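PDB 1MDB: 2,3-dihydroxybenzoate-AMP ligase from Bacillus subtilis, which belongs to the ANL superfamily of AMP-binding enzymes, with a large N-terminal and a small C-terminal domain, and holds adenosine monophosphate and 2,3-dihydroxy-benzoic acid in this model. Local coordinates for residues A[364-367]-A[371-374]; A[424-429]-A[439-444]; A[461-464]-A[470-473]; A[511-516]-A[523-528]. All blocks are in the same frame, centred on the assembly; numbering follows the deposited sequence.

Interaction 1 (A[364-367]-A[371-374])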
loop_
_atom_site.group_PDB
_atom_site.type_symbol
_atom_site.label_atom_id
_atom_site.label_comp_id
_atom_site.label_asym_id
_atom_site.label_seq_id
_atom_site.Cartn_x
_atom_site.Cartn_y
_atom_site.Cartn_z
ATOM N N ARG A 364 9.686 -7.115 17.617
ATOM C CA ARG A 364 9.493 -8.046 18.714
ATOM C C ARG A 364 8.329 -8.973 18.410
ATOM O O ARG A 364 7.319 -8.555 17.840
ATOM C CB ARG A 364 9.285 -7.286 20.026
ATOM C CG ARG A 364 10.523 -6.475 20.384
ATOM C CD ARG A 364 10.561 -5.988 21.818
ATOM N NE ARG A 364 11.804 -5.259 22.071
ATOM C CZ ARG A 364 12.142 -4.724 23.238
ATOM N NH1 ARG A 364 11.328 -4.831 24.280
ATOM N NH2 ARG A 364 13.295 -4.079 23.363
ATOM N N VAL A 365 8.503 -10.248 18.753
ATOM C CA VAL A 365 7.481 -11.262 18.536
ATOM C C VAL A 365 6.975 -11.737 19.894
ATOM O O VAL A 365 7.644 -12.516 20.577
ATOM C CB VAL A 365 8.050 -12.465 17.761
ATOM C CG1 VAL A 365 6.987 -13.524 17.590
ATOM C CG2 VAL A 365 8.562 -12.014 16.405
ATOM N N TRP A 366 5.797 -11.258 20.283
ATOM C CA TRP A 366 5.210 -11.621 21.566
ATOM C C TRP A 366 4.125 -12.687 21.479
ATOM O O TRP A 366 3.617 -12.991 20.404
ATOM C CB TRP A 366 4.611 -10.391 22.242
ATOM C CG TRP A 366 5.606 -9.442 22.798
ATOM C CD1 TRP A 366 6.957 -9.618 22.886
ATOM C CD2 TRP A 366 5.326 -8.168 23.381
ATOM N NE1 TRP A 366 7.537 -8.527 23.489
ATOM C CE2 TRP A 366 6.558 -7.621 23.803
ATOM C CE3 TRP A 366 4.151 -7.431 23.587
ATOM C CZ2 TRP A 366 6.649 -6.377 24.423
ATOM C CZ3 TRP A 366 4.241 -6.193 24.202
ATOM C CH2 TRP A 366 5.483 -5.676 24.612
ATOM N N ASP A 367 3.778 -13.244 22.636
ATOM C CA ASP A 367 2.737 -14.257 22.733
ATOM C C ASP A 367 1.505 -13.532 23.265
ATOM O O ASP A 367 1.589 -12.367 23.648
ATOM C CB ASP A 367 3.168 -15.377 23.692
ATOM C CG ASP A 367 3.272 -14.908 25.136
ATOM O OD1 ASP A 367 3.693 -13.757 25.364
ATOM O OD2 ASP A 367 2.944 -15.696 26.045
ATOM N N ARG A 371 4.498 -11.434 26.236
ATOM C CA ARG A 371 5.791 -11.961 26.659
ATOM C C ARG A 371 6.568 -12.353 25.409
ATOM O O ARG A 371 6.018 -12.981 24.506
ATOM C CB ARG A 371 5.609 -13.204 27.538
ATOM C CG ARG A 371 4.713 -13.015 28.746
ATOM C CD ARG A 371 4.276 -14.364 29.310
ATOM N NE ARG A 371 3.277 -14.223 30.368
ATOM C CZ ARG A 371 2.651 -15.243 30.952
ATOM N NH1 ARG A 371 2.919 -16.489 30.582
ATOM N NH2 ARG A 371 1.753 -15.018 31.904
ATOM N N ASP A 372 7.842 -11.988 25.349
ATOM C CA ASP A 372 8.646 -12.345 24.187
ATOM C C ASP A 372 8.609 -13.851 23.994
ATOM O O ASP A 372 8.861 -14.615 24.921
ATOM C CB ASP A 372 10.095 -11.880 24.354
ATOM C CG ASP A 372 10.254 -10.382 24.159
ATOM O OD1 ASP A 372 10.338 -9.646 25.168
ATOM O OD2 ASP A 372 10.285 -9.938 22.989
ATOM N N VAL A 373 8.274 -14.278 22.785
ATOM C CA VAL A 373 8.211 -15.698 22.495
ATOM C C VAL A 373 9.649 -16.207 22.386
ATOM O O VAL A 373 10.582 -15.420 22.238
ATOM C CB VAL A 373 7.444 -15.963 21.173
ATOM C CG1 VAL A 373 8.369 -15.802 19.977
ATOM C CG2 VAL A 373 6.818 -17.341 21.207
ATOM N N LYS A 374 9.829 -17.517 22.476
ATOM C CA LYS A 374 11.160 -18.094 22.385
ATOM C C LYS A 374 11.677 -17.936 20.957
ATOM O O LYS A 374 10.893 -17.863 20.017
ATOM C CB LYS A 374 11.108 -19.570 22.788
ATOM C CG LYS A 374 10.508 -19.784 24.172
ATOM C CD LYS A 374 10.494 -21.249 24.576
ATOM C CE LYS A 374 9.881 -21.429 25.962
ATOM N NZ LYS A 374 9.847 -22.860 26.396
HETATM O O HOH W 1 11.084 -10.785 20.452
#

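Interaction 2 (A[424-429]-A[439-444]). With AMP (adenosine monophosphate), chain D.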
loop_
_atom_site.group_PDB
_atom_site.type_symbol
_atom_site.label_atom_id
_atom_site.label_comp_id
_atom_site.label_asym_id
_atom_site.label_seq_id
_atom_site.Cartn_x
_atom_site.Cartn_y
_atom_site.Cartn_z
ATOM N N VAL A 424 8.908 -14.359 8.472
ATOM C CA VAL A 424 8.102 -15.315 7.746
ATOM C C VAL A 424 6.709 -15.116 8.323
ATOM O O VAL A 424 6.409 -15.575 9.423
ATOM C CB VAL A 424 8.571 -16.752 7.989
ATOM C CG1 VAL A 424 7.689 -17.719 7.207
ATOM C CG2 VAL A 424 10.027 -16.898 7.556
ATOM N N VAL A 425 5.877 -14.391 7.582
ATOM C CA VAL A 425 4.517 -14.088 8.000
ATOM C C VAL A 425 3.582 -15.281 7.842
ATOM O O VAL A 425 3.625 -15.988 6.833
ATOM C CB VAL A 425 3.954 -12.894 7.183
ATOM C CG1 VAL A 425 2.534 -12.541 7.649
ATOM C CG2 VAL A 425 4.869 -11.692 7.341
ATOM N N GLU A 426 2.757 -15.510 8.860
ATOM C CA GLU A 426 1.774 -16.589 8.831
ATOM C C GLU A 426 0.527 -15.994 8.200
ATOM O O GLU A 426 -0.054 -16.560 7.280
ATOM C CB GLU A 426 1.415 -17.060 10.254
ATOM C CG GLU A 426 0.282 -18.100 10.288
ATOM C CD GLU A 426 -0.277 -18.348 11.691
ATOM O OE1 GLU A 426 -1.173 -17.596 12.129
ATOM O OE2 GLU A 426 0.182 -19.297 12.357
ATOM N N GLY A 427 0.137 -14.840 8.734
ATOM C CA GLY A 427 -1.039 -14.122 8.282
ATOM C C GLY A 427 -1.464 -13.177 9.389
ATOM O O GLY A 427 -0.779 -13.084 10.410
ATOM N N ARG A 428 -2.574 -12.467 9.199
ATOM C CA ARG A 428 -3.070 -11.550 10.223
ATOM C C ARG A 428 -3.766 -12.287 11.365
ATOM O O ARG A 428 -4.414 -13.315 11.163
ATOM C CB ARG A 428 -4.034 -10.523 9.613
ATOM C CG ARG A 428 -3.350 -9.538 8.673
ATOM C CD ARG A 428 -4.243 -8.360 8.325
ATOM N NE ARG A 428 -4.541 -7.506 9.477
ATOM C CZ ARG A 428 -3.647 -6.763 10.135
ATOM N NH1 ARG A 428 -2.372 -6.754 9.772
ATOM N NH2 ARG A 428 -4.038 -6.010 11.158
ATOM N N ALA A 429 -3.614 -11.762 12.574
ATOM C CA ALA A 429 -4.250 -12.375 13.743
ATOM C C ALA A 429 -5.728 -12.648 13.457
ATOM O O ALA A 429 -6.229 -13.739 13.727
ATOM C CB ALA A 429 -4.119 -11.455 14.952
ATOM N N LYS A 439 -5.770 -24.271 15.798
ATOM C CA LYS A 439 -5.482 -23.093 15.000
ATOM C C LYS A 439 -5.022 -23.531 13.620
ATOM O O LYS A 439 -4.258 -24.484 13.484
ATOM C CB LYS A 439 -4.413 -22.231 15.678
ATOM C CG LYS A 439 -4.911 -21.568 16.947
ATOM C CD LYS A 439 -3.896 -20.605 17.533
ATOM C CE LYS A 439 -4.451 -19.940 18.781
ATOM N NZ LYS A 439 -3.534 -18.903 19.327
ATOM N N VAL A 440 -5.523 -22.852 12.595
ATOM C CA VAL A 440 -5.152 -23.173 11.223
ATOM C C VAL A 440 -4.582 -21.950 10.516
ATOM O O VAL A 440 -5.188 -20.876 10.526
ATOM C CB VAL A 440 -6.363 -23.677 10.408
ATOM C CG1 VAL A 440 -5.939 -23.966 8.975
ATOM C CG2 VAL A 440 -6.946 -24.929 11.048
ATOM N N ALA A 441 -3.408 -22.118 9.918
ATOM C CA ALA A 441 -2.765 -21.044 9.178
ATOM C C ALA A 441 -3.337 -21.122 7.765
ATOM O O ALA A 441 -2.946 -21.978 6.973
ATOM C CB ALA A 441 -1.240 -21.243 9.157
ATOM N N ALA A 442 -4.273 -20.226 7.461
ATOM C CA ALA A 442 -4.928 -20.196 6.156
ATOM C C ALA A 442 -3.964 -20.264 4.969
ATOM O O ALA A 442 -4.113 -21.103 4.075
ATOM C CB ALA A 442 -5.802 -18.938 6.046
ATOM N N GLU A 443 -2.975 -19.385 4.972
ATOM C CA GLU A 443 -1.992 -19.311 3.890
ATOM C C GLU A 443 -1.233 -20.625 3.670
ATOM O O GLU A 443 -0.864 -20.961 2.541
ATOM C CB GLU A 443 -1.027 -18.150 4.171
ATOM C CG GLU A 443 -0.023 -17.834 3.066
ATOM C CD GLU A 443 1.143 -18.810 3.017
ATOM O OE1 GLU A 443 1.525 -19.340 4.082
ATOM O OE2 GLU A 443 1.688 -19.036 1.913
ATOM N N GLU A 444 -1.004 -21.373 4.744
ATOM C CA GLU A 444 -0.310 -22.648 4.628
ATOM C C GLU A 444 -1.111 -23.563 3.696
ATOM O O GLU A 444 -0.548 -24.234 2.824
ATOM C CB GLU A 444 -0.161 -23.301 6.011
ATOM C CG GLU A 444 0.576 -24.636 5.991
ATOM C CD GLU A 444 0.520 -25.379 7.321
ATOM O OE1 GLU A 444 0.923 -26.554 7.349
ATOM O OE2 GLU A 444 0.085 -24.800 8.336
HETATM P P AMP D . -1.082 -1.404 4.501
HETATM O O1P AMP D . -0.900 -0.188 5.369
HETATM O O2P AMP D . -2.334 -1.401 3.688
HETATM O O3P AMP D . 0.135 -1.688 3.659
HETATM O "O5'" AMP D . -1.325 -2.713 5.481
HETATM C "C5'" AMP D . -0.243 -3.350 6.219
HETATM C "C4'" AMP D . -0.660 -4.771 6.618
HETATM O "O4'" AMP D . -0.809 -5.472 5.398
HETATM C "C3'" AMP D . 0.372 -5.565 7.364
HETATM O "O3'" AMP D . 0.339 -5.304 8.765
HETATM C "C2'" AMP D . 0.019 -6.998 6.988
HETATM O "O2'" AMP D . -1.001 -7.538 7.855
HETATM C "C1'" AMP D . -0.428 -6.830 5.557
HETATM N N9 AMP D . 0.890 -7.248 4.587
HETATM C C8 AMP D . 1.528 -6.379 3.769
HETATM N N7 AMP D . 2.506 -6.972 3.090
HETATM C C5 AMP D . 2.463 -8.227 3.501
HETATM C C6 AMP D . 3.292 -9.253 3.059
HETATM N N6 AMP D . 4.239 -9.075 2.139
HETATM N N1 AMP D . 3.071 -10.487 3.623
HETATM C C2 AMP D . 2.107 -10.714 4.561
HETATM N N3 AMP D . 1.309 -9.722 4.978
HETATM C C4 AMP D . 1.470 -8.456 4.454
HETATM O O HOH W 2 -2.487 -17.942 6.989
#

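Interaction 3 (A[461-464]-A[470-473])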
loop_
_atom_site.group_PDB
_atom_site.type_symbol
_atom_site.label_atom_id
_atom_site.label_comp_id
_atom_site.label_asym_id
_atom_site.label_seq_id
_atom_site.Cartn_x
_atom_site.Cartn_y
_atom_site.Cartn_z
ATOM N N VAL A 461 -11.021 -18.921 4.558
ATOM C CA VAL A 461 -11.503 -18.158 5.696
ATOM C C VAL A 461 -12.345 -18.990 6.655
ATOM O O VAL A 461 -12.777 -20.107 6.339
ATOM C CB VAL A 461 -12.336 -16.928 5.225
ATOM C CG1 VAL A 461 -11.505 -16.075 4.265
ATOM C CG2 VAL A 461 -13.604 -17.381 4.541
ATOM N N SER A 462 -12.569 -18.448 7.841
ATOM C CA SER A 462 -13.378 -19.139 8.825
ATOM C C SER A 462 -14.850 -18.935 8.481
ATOM O O SER A 462 -15.210 -17.998 7.759
ATOM C CB SER A 462 -13.118 -18.562 10.209
ATOM O OG SER A 462 -13.590 -17.231 10.268
ATOM N N MET A 463 -15.687 -19.837 8.980
ATOM C CA MET A 463 -17.133 -19.745 8.802
ATOM C C MET A 463 -17.720 -20.268 10.106
ATOM O O MET A 463 -17.141 -21.148 10.749
ATOM C CB MET A 463 -17.625 -20.587 7.618
ATOM C CG MET A 463 -17.596 -22.104 7.824
ATOM S SD MET A 463 -18.266 -22.979 6.379
ATOM C CE MET A 463 -18.350 -24.674 6.988
ATOM N N PRO A 464 -18.872 -19.724 10.521
ATOM C CA PRO A 464 -19.561 -20.115 11.758
ATOM C C PRO A 464 -19.992 -21.588 11.839
ATOM O O PRO A 464 -20.338 -22.204 10.837
ATOM C CB PRO A 464 -20.773 -19.174 11.792
ATOM C CG PRO A 464 -20.303 -17.967 11.000
ATOM C CD PRO A 464 -19.577 -18.617 9.850
ATOM N N GLU A 470 -16.144 -22.727 14.886
ATOM C CA GLU A 470 -15.655 -22.289 13.587
ATOM C C GLU A 470 -15.265 -23.464 12.714
ATOM O O GLU A 470 -14.693 -24.452 13.193
ATOM C CB GLU A 470 -14.405 -21.417 13.750
ATOM C CG GLU A 470 -14.596 -19.928 13.546
ATOM C CD GLU A 470 -13.301 -19.141 13.770
ATOM O OE1 GLU A 470 -12.266 -19.491 13.150
ATOM O OE2 GLU A 470 -13.327 -18.170 14.560
ATOM N N ARG A 471 -15.582 -23.356 11.434
ATOM C CA ARG A 471 -15.179 -24.363 10.463
ATOM C C ARG A 471 -14.413 -23.570 9.430
ATOM O O ARG A 471 -14.304 -22.352 9.545
ATOM C CB ARG A 471 -16.374 -25.066 9.816
ATOM C CG ARG A 471 -16.742 -26.367 10.513
ATOM C CD ARG A 471 -17.820 -27.116 9.758
ATOM N NE ARG A 471 -18.361 -28.194 10.571
ATOM C CZ ARG A 471 -17.945 -29.454 10.526
ATOM N NH1 ARG A 471 -16.973 -29.810 9.690
ATOM N NH2 ARG A 471 -18.503 -30.358 11.318
ATOM N N SER A 472 -13.887 -24.240 8.417
ATOM C CA SER A 472 -13.114 -23.541 7.406
ATOM C C SER A 472 -13.700 -23.655 6.010
ATOM O O SER A 472 -14.146 -24.727 5.596
ATOM C CB SER A 472 -11.692 -24.089 7.390
ATOM O OG SER A 472 -11.689 -25.395 6.852
ATOM N N CYS A 473 -13.670 -22.539 5.286
ATOM C CA CYS A 473 -14.176 -22.473 3.915
ATOM C C CYS A 473 -13.106 -21.860 3.030
ATOM O O CYS A 473 -12.558 -20.808 3.364
ATOM C CB CYS A 473 -15.428 -21.597 3.847
ATOM S SG CYS A 473 -16.158 -21.463 2.193
#

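Interaction 4 (A[511-516]-A[523-528])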
loop_
_atom_site.group_PDB
_atom_site.type_symbol
_atom_site.label_atom_id
_atom_site.label_comp_id
_atom_site.label_asym_id
_atom_site.label_seq_id
_atom_site.Cartn_x
_atom_site.Cartn_y
_atom_site.Cartn_z
ATOM N N SER A 511 -13.818 -14.425 -9.014
ATOM C CA SER A 511 -12.892 -13.446 -8.461
ATOM C C SER A 511 -13.133 -13.288 -6.968
ATOM O O SER A 511 -14.177 -13.692 -6.456
ATOM C CB SER A 511 -13.069 -12.090 -9.157
ATOM O OG SER A 511 -14.336 -11.538 -8.856
ATOM N N PHE A 512 -12.161 -12.703 -6.276
ATOM C CA PHE A 512 -12.242 -12.482 -4.834
ATOM C C PHE A 512 -12.539 -11.011 -4.588
ATOM O O PHE A 512 -12.102 -10.157 -5.357
ATOM C CB PHE A 512 -10.902 -12.809 -4.159
ATOM C CG PHE A 512 -10.505 -14.263 -4.219
ATOM C CD1 PHE A 512 -9.156 -14.622 -4.222
ATOM C CD2 PHE A 512 -11.463 -15.272 -4.233
ATOM C CE1 PHE A 512 -8.770 -15.965 -4.237
ATOM C CE2 PHE A 512 -11.082 -16.616 -4.247
ATOM C CZ PHE A 512 -9.738 -16.959 -4.250
ATOM N N PRO A 513 -13.281 -10.694 -3.511
ATOM C CA PRO A 513 -13.592 -9.294 -3.212
ATOM C C PRO A 513 -12.251 -8.679 -2.810
ATOM O O PRO A 513 -11.488 -9.305 -2.067
ATOM C CB PRO A 513 -14.548 -9.378 -2.013
ATOM C CG PRO A 513 -15.004 -10.811 -1.983
ATOM C CD PRO A 513 -13.818 -11.584 -2.468
ATOM N N GLN A 514 -11.969 -7.468 -3.275
ATOM C CA GLN A 514 -10.692 -6.839 -2.963
ATOM C C GLN A 514 -10.795 -5.492 -2.286
ATOM O O GLN A 514 -11.841 -4.851 -2.305
ATOM C CB GLN A 514 -9.860 -6.694 -4.243
ATOM C CG GLN A 514 -9.784 -7.971 -5.056
ATOM C CD GLN A 514 -8.962 -7.814 -6.318
ATOM O OE1 GLN A 514 -8.904 -6.731 -6.901
ATOM N NE2 GLN A 514 -8.337 -8.900 -6.757
ATOM N N THR A 515 -9.685 -5.066 -1.696
ATOM C CA THR A 515 -9.602 -3.788 -1.011
ATOM C C THR A 515 -9.209 -2.707 -2.009
ATOM O O THR A 515 -9.050 -2.970 -3.200
ATOM C CB THR A 515 -8.528 -3.799 0.076
ATOM O OG1 THR A 515 -7.252 -3.998 -0.538
ATOM C CG2 THR A 515 -8.781 -4.925 1.081
ATOM N N GLY A 516 -9.018 -1.496 -1.499
ATOM C CA GLY A 516 -8.656 -0.375 -2.348
ATOM C C GLY A 516 -7.409 -0.564 -3.191
ATOM O O GLY A 516 -7.405 -0.223 -4.380
ATOM N N LYS A 523 -12.242 -10.358 5.079
ATOM C CA LYS A 523 -13.418 -9.955 5.843
ATOM C C LYS A 523 -14.667 -10.074 4.945
ATOM O O LYS A 523 -15.703 -10.590 5.364
ATOM C CB LYS A 523 -13.258 -8.516 6.330
ATOM C CG LYS A 523 -14.454 -8.013 7.110
ATOM C CD LYS A 523 -14.374 -6.510 7.343
ATOM C CE LYS A 523 -15.654 -5.988 7.976
ATOM N NZ LYS A 523 -15.715 -4.500 7.950
ATOM N N ALA A 524 -14.558 -9.610 3.706
ATOM C CA ALA A 524 -15.682 -9.686 2.777
ATOM C C ALA A 524 -16.030 -11.151 2.519
ATOM O O ALA A 524 -17.209 -11.511 2.424
ATOM C CB ALA A 524 -15.334 -8.993 1.466
ATOM N N LEU A 525 -14.999 -11.988 2.401
ATOM C CA LEU A 525 -15.199 -13.413 2.169
ATOM C C LEU A 525 -15.883 -14.054 3.369
ATOM O O LEU A 525 -16.725 -14.938 3.215
ATOM C CB LEU A 525 -13.865 -14.107 1.887
ATOM C CG LEU A 525 -13.293 -13.836 0.495
ATOM C CD1 LEU A 525 -11.924 -14.510 0.346
ATOM C CD2 LEU A 525 -14.271 -14.359 -0.558
ATOM N N ARG A 526 -15.528 -13.615 4.568
ATOM C CA ARG A 526 -16.168 -14.163 5.754
ATOM C C ARG A 526 -17.665 -13.818 5.738
ATOM O O ARG A 526 -18.510 -14.658 6.034
ATOM C CB ARG A 526 -15.510 -13.614 7.017
ATOM C CG ARG A 526 -14.206 -14.317 7.382
ATOM C CD ARG A 526 -13.764 -13.964 8.795
ATOM N NE ARG A 526 -13.301 -12.584 8.915
ATOM C CZ ARG A 526 -12.093 -12.164 8.551
ATOM N NH1 ARG A 526 -11.207 -13.014 8.034
ATOM N NH2 ARG A 526 -11.760 -10.890 8.720
ATOM N N GLU A 527 -17.981 -12.579 5.375
ATOM C CA GLU A 527 -19.363 -12.119 5.307
ATOM C C GLU A 527 -20.145 -12.921 4.283
ATOM O O GLU A 527 -21.286 -13.302 4.523
ATOM C CB GLU A 527 -19.411 -10.636 4.914
ATOM C CG GLU A 527 -18.959 -9.673 6.002
ATOM C CD GLU A 527 -18.960 -8.219 5.536
ATOM O OE1 GLU A 527 -19.880 -7.833 4.771
ATOM O OE2 GLU A 527 -18.052 -7.460 5.948
ATOM N N ALA A 528 -19.522 -13.174 3.139
ATOM C CA ALA A 528 -20.170 -13.915 2.069
ATOM C C ALA A 528 -20.465 -15.361 2.458
ATOM O O ALA A 528 -21.529 -15.877 2.127
ATOM C CB ALA A 528 -19.313 -13.868 0.805
#

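Interaction 1 (A[364-367]-A[371-374])
Asp367 and Arg371 grip each other twice where the beta hairpin of strands 362-366 and 379-384 turns around. The backbone N of Arg371 reaches Asp367 OD1 at 2.6 Å, meeting that oxygen nearly along its C-O bond. In return, the N of Asp367 donates to the carbonyl O of Arg371 at 2.9 Å. With CG between its own N and carbonyl carbon (chi1 67°), Asp367 brings OD1 to the N-H of Arg371, while its backbone N donates separately. A short acidic side chain suits this place, since it supplies an acceptor for an N-H of the loop.

Further along, Val373 N donates to Val365 O at 2.9 Å with an almost straight N-H...O angle of 174°. This bond and the Asp367 pair flank the single bridge between Trp366 and Asp372, so the loop doubles back along the edge strand of a four-stranded antiparallel sheet. A water then extends the polar network: it accepts from Val365 N and donates to Asp372 OD2.

The same OD2 lies in the plane of the Trp366 indole, at its edge, 3.1 Å from NE1, while the carboxylate stands almost perpendicular to the ring (86°). Arg371 N lies over one face of the indole, near its rim. Apolar packing is left to the two valines. Compact branched side chains suit the place between the loop and strand 409-417, where Val365 is buried against Val415 and Leu417. It meets Val373 through one methyl from each, CG1 to CG1 at 3.6 Å.

Interaction 2 (A[424-429]-A[439-444])
Glu426 and Ala441 make the direct van der Waals contact: the aliphatic CG of Glu426 lies 3.7 Å from Ala441 CB. Extended with CG anti to the backbone N (chi1 174°), the glutamate brings its CG methylene, with the carboxylate carbon just behind, against the alanine, whose single methyl lets the chains come close. A second touch brings Glu443 CB to 3.6 Å from Glu426 O.

Water supplies the polar link. One molecule donates to Glu426 O at 2.8 Å and accepts from Glu443 N, in the first turn of helix 442-449, at a modelled distance so short that its length is doubtful. Ala441 holds the N-cap position of that helix. Across from it, Glu426 and Gly427 both face Ile414, forming a classic beta bulge near the end of the edge strand 423-428.

Polar partners outside the pair fix Glu443, which makes a salt bridge to Lys309 through OE1 and a hydrogen bond to Ser311 through OE2. Lys309 NZ also donates to Val425 O, so one lysine joins the helix start to the strand.

The other side of the strand serves the nucleotide. Val425 CG1 packs 3.6 Å from C2 of AMP, an apolar branch against the base. Arg428, its chain bent at CG-CD, brings NH1 to the ribose O2' in a hydrogen bond also modelled as very short. The same nitrogen forms a salt bridge with Asp413, which is itself hydrogen-bonded to AMP through its other carboxylate oxygen.

Interaction 3 (A[461-464]-A[470-473])
Val461 to Pro464 pair with Glu470 to Cys473 as neighbouring antiparallel strands of a beta hairpin, partly buried in the C-terminal part of the chain. Four backbone hydrogen bonds join them. Val461 and Cys473 exchange two, with Val461 N to Cys473 O at 2.7 Å and Cys473 N to Val461 O at 2.8 Å. Met463 and Arg471 exchange two more, the Arg471 N to Met463 O bond measuring 2.8 Å. Ser462 and Ser472 face each other between them as a non-hydrogen-bonded pair. The segment axes run at 132°, well short of a flat antiparallel arrangement, which implies a marked twist.

These strands form two thirds of the sheet made by 455-465, 469-478 and 505-508, the central strand being 469-478. On the face carrying Val461, Met463, Arg471 and Cys473, Met463 stretches along its neighbours. Its CG lies between backbone N and carbonyl carbon (chi1 72°) and the chain is extended beyond, so SD comes 4.0 Å from Cys473 CB and CE rests 3.5 Å from Arg471 CB. A flexible thioether suits this span. Met463 and Cys473 also touch Ile529 of helix 522-534.

Arg471 lies side by side with Met463 but carries its guanidinium onward to salt bridges with Asp465 and Asp504. On the face of Ser462 and Ser472, the end of Glu470 comes in beside the strand, its OE1 3.2 Å from Ser462 CB, while that oxygen accepts a hydrogen bond from Asn434 N.

Interaction 4 (A[511-516]-A[523-528])
Pro513 meets Ala524 and Leu525 in a wholly apolar contact between the loop after strand 505-508 and the first turns of helix 522-534. The proline ring touches both residues with different atoms. Its CB lies 3.6 Å from Ala524 CB, and its CD comes to 3.4 Å from Leu525 CD2, which is tighter than usual for two carbons. CG lies between these contacts, 3.9 Å from Ala524 CB and also within packing distance of Leu525 CD2.

Side-chain shape explains the fit. Alanine keeps the helix surface low, allowing the ring to settle against it, while Leu525 rises beside it and crosses the proline at about a right angle. The leucine CG stands anti to the carbonyl carbon (chi1 -75°), and from there the CD2 branch reaches the ring. Proline is well suited to the loop side: a compact, hydrophobic ring of little flexibility on a chain that is neither helix nor strand. The neighbouring Phe512 turns instead into the domain interior, onto Ala459, Phe475 and Ile477, and Leu525 touches Ala459 and Phe475 as well.

Polar bonds tie the two segments indirectly, through the residues between them. The Pro513 backbone is hydrogen-bonded to Ser521, whose OG also accepts from Ala524 N, and Thr515 OG1 is bonded to Lys519 N. That lysine reaches AMP with its NZ and belongs to the 2,3-dihydroxy-benzoic acid pocket too. The packing brings together the two ends of the loop that carries Lys519 in the C-terminal domain of an ANL enzyme, where the final helix packs on the small sheet.

In the fold
Interactions 1 and 2 are surface contacts on the two outermost strands of one four-stranded antiparallel sheet, about 17 Å apart between centres. Backbone and carboxylate bonds dominate interaction 1 at the turn, whereas interaction 2 relies on water and slight packing beside AMP. Interactions 3 and 4 are partly buried and belong to the C-terminal sheet and its helix. Interaction 3 is held by regular strand pairing, interaction 4 by hydrophobic contact alone. These two touch directly: Val461 CG1 lies 3.9 Å from Leu525 CB, and Ser462 OG packs against Arg526 CD. Helix 442-449 leads from interaction 2 into strand 455-465 of interaction 3.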